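Long-range contact in lysin (Bacillus phage PBC5, PDB 6ILU), which probably binds the bacterial cell wall through its SH3b-type domain, which forms the cell-wall-binding part of a phage endolysin: residues A[84-89]-A[132-137]. Numbering follows the deposited sequence.
Sequences SKYPVG and EEHVTI. With SO4 (sulfate ion), chain F; SO4 (sulfate ion), chain C; SO4 (sulfate ion), chain G.
The ring of Tyr86 carries Lys85 CB over the centre of one face, while His134 CB meets its edge in the ring plane. The imidazole of His134 has Glu133 CG over the centre of one face, and at its edge, in plane, lie Tyr86 OH and a sulfate oxygen. In both residues CG stands anti to the carbonyl carbon (chi1 -49° and -65°), and the rings meet obliquely, rim to rim, so a polar bond rather than a stack joins them: Tyr86 OH and His134 ND1 are 2.7 Å apart, and the proton may sit on either atom. Trp90 stacks on the tyrosine ring, and Val92 of strand 92-95 touches both aromatic side chains.

Behind the rings the backbones meet where strand 75-84 ends beside strand 135-138. The contact thus ties the loop after strand 75-84 to the 3-10 turn and last strand of the all-beta, SH3b-type domain, at its surface. Ser84 and Val135 form an antiparallel, non-hydrogen-bonded pair, and at the next residue Lys85 N donates to His134 O over 2.9 Å. An ST turn shapes the departing chain, with Tyr86 N giving its hydrogen to Ser84 OG. Water 1 spans Ser84 O and Thr136 OG1.

Lys85, extended beyond CG, runs along the 3-10 turn of 132-134. Its CG passes 3.5 Å from His134 O, and its ammonium NZ reaches Glu133 O at 3.0 Å, approaching from above the carbonyl plane. The ammonium also donates to water 2, which lies within bonding distance of Glu132 O and a second sulfate.

At the other imidazole nitrogen, His134 NE2 donates almost linearly (179°) to O3 of the chain C sulfate at 2.9 Å. With bonds at both nitrogens the ring's rotation is well defined; NE2 carries a proton, and the anion, probably from the crystallisation liquor, would tend to stabilise a charged imidazole.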
# COMPACT_ATOMS: atom_id res chain seq x y z
N SER A 84 -11.74 -6.40 9.09
CA SER A 84 -11.72 -7.27 10.29
C SER A 84 -12.22 -8.69 10.00
O SER A 84 -13.16 -8.89 9.19
CB SER A 84 -12.59 -6.65 11.41
OG SER A 84 -12.63 -7.52 12.54
N LYS A 85 -11.63 -9.68 10.67
CA LYS A 85 -12.16 -11.04 10.61
C LYS A 85 -13.37 -11.21 11.54
O LYS A 85 -14.04 -12.23 11.48
CB LYS A 85 -11.09 -12.08 11.01
CG LYS A 85 -9.96 -12.25 9.99
CD LYS A 85 -9.02 -13.37 10.44
CE LYS A 85 -7.89 -13.58 9.42
NZ LYS A 85 -6.90 -14.60 9.96
N TYR A 86 -13.64 -10.22 12.38
CA TYR A 86 -14.58 -10.39 13.50
C TYR A 86 -15.83 -9.56 13.25
O TYR A 86 -15.79 -8.63 12.45
CB TYR A 86 -13.90 -9.98 14.81
CG TYR A 86 -12.55 -10.62 14.98
CD1 TYR A 86 -11.40 -9.89 14.75
CD2 TYR A 86 -12.43 -11.94 15.40
CE1 TYR A 86 -10.15 -10.45 14.89
CE2 TYR A 86 -11.17 -12.52 15.54
CZ TYR A 86 -10.05 -11.77 15.28
OH TYR A 86 -8.80 -12.31 15.40
N PRO A 87 -16.94 -9.87 13.97
CA PRO A 87 -18.17 -9.12 13.71
C PRO A 87 -18.04 -7.64 14.06
O PRO A 87 -17.15 -7.25 14.80
CB PRO A 87 -19.21 -9.82 14.60
CG PRO A 87 -18.48 -10.69 15.53
CD PRO A 87 -17.09 -10.93 14.97
N VAL A 88 -18.94 -6.83 13.51
CA VAL A 88 -18.97 -5.42 13.88
C VAL A 88 -19.20 -5.24 15.39
O VAL A 88 -20.12 -5.83 16.01
CB VAL A 88 -20.06 -4.67 13.11
CG1 VAL A 88 -20.10 -3.23 13.56
CG2 VAL A 88 -19.80 -4.76 11.61
N GLY A 89 -18.32 -4.46 16.00
CA GLY A 89 -18.39 -4.17 17.42
C GLY A 89 -17.30 -4.90 18.18
O GLY A 89 -17.04 -4.59 19.34
N GLU A 132 -1.76 -8.80 11.11
CA GLU A 132 -2.47 -9.36 9.96
C GLU A 132 -3.35 -10.53 10.35
O GLU A 132 -4.29 -10.86 9.61
CB GLU A 132 -1.50 -9.80 8.87
CG GLU A 132 -0.79 -8.56 8.25
CD GLU A 132 0.01 -8.84 6.99
OE1 GLU A 132 0.04 -10.00 6.51
OE2 GLU A 132 0.62 -7.86 6.49
N GLU A 133 -3.06 -11.18 11.49
CA GLU A 133 -3.88 -12.32 11.93
C GLU A 133 -5.33 -11.89 12.19
O GLU A 133 -6.22 -12.74 12.21
CB GLU A 133 -3.30 -12.99 13.18
CG GLU A 133 -3.38 -12.17 14.40
CD GLU A 133 -2.54 -12.71 15.54
OE1 GLU A 133 -3.13 -13.20 16.51
OE2 GLU A 133 -1.30 -12.65 15.44
N HIS A 134 -5.57 -10.60 12.42
CA HIS A 134 -6.93 -10.17 12.77
C HIS A 134 -7.75 -9.68 11.58
O HIS A 134 -8.93 -9.34 11.74
CB HIS A 134 -6.87 -9.05 13.81
CG HIS A 134 -6.29 -9.48 15.12
ND1 HIS A 134 -6.73 -10.59 15.80
CD2 HIS A 134 -5.34 -8.91 15.90
CE1 HIS A 134 -6.05 -10.73 16.92
NE2 HIS A 134 -5.21 -9.70 17.02
N VAL A 135 -7.14 -9.62 10.41
CA VAL A 135 -7.82 -9.05 9.25
C VAL A 135 -7.64 -9.90 8.01
O VAL A 135 -6.73 -10.72 7.94
CB VAL A 135 -7.27 -7.63 8.93
CG1 VAL A 135 -7.68 -6.63 10.04
CG2 VAL A 135 -5.75 -7.67 8.68
N THR A 136 -8.52 -9.72 7.02
CA THR A 136 -8.26 -10.20 5.68
C THR A 136 -7.72 -9.03 4.84
O THR A 136 -8.10 -7.87 5.05
CB THR A 136 -9.51 -10.77 5.01
OG1 THR A 136 -10.60 -9.82 5.06
CG2 THR A 136 -9.98 -12.10 5.73
N ILE A 137 -6.82 -9.36 3.91
CA ILE A 137 -6.23 -8.37 2.99
C ILE A 137 -6.43 -8.95 1.62
O ILE A 137 -5.84 -9.98 1.31
CB ILE A 137 -4.73 -8.15 3.24
CG1 ILE A 137 -4.48 -7.67 4.68
CG2 ILE A 137 -4.09 -7.18 2.16
CD1 ILE A 137 -2.97 -7.60 5.08
S SO4 F . -22.05 -8.78 12.12
O1 SO4 F . -22.64 -7.80 11.22
O2 SO4 F . -20.63 -8.88 11.83
O3 SO4 F . -22.67 -10.09 11.91
O4 SO4 F . -22.26 -8.37 13.51
S SO4 C . -3.49 -7.75 19.55
O1 SO4 C . -2.25 -7.49 20.25
O2 SO4 C . -3.64 -6.93 18.35
O3 SO4 C . -3.43 -9.18 19.21
O4 SO4 C . -4.60 -7.47 20.45
S SO4 G . -6.55 -15.36 5.65
O1 SO4 G . -6.71 -13.91 5.71
O2 SO4 G . -5.42 -15.73 4.78
O3 SO4 G . -7.78 -15.96 5.13
O4 SO4 G . -6.30 -15.86 7.00
O HOH W 1 -12.73 -10.24 6.72
O HOH W 2 -4.90 -13.40 8.20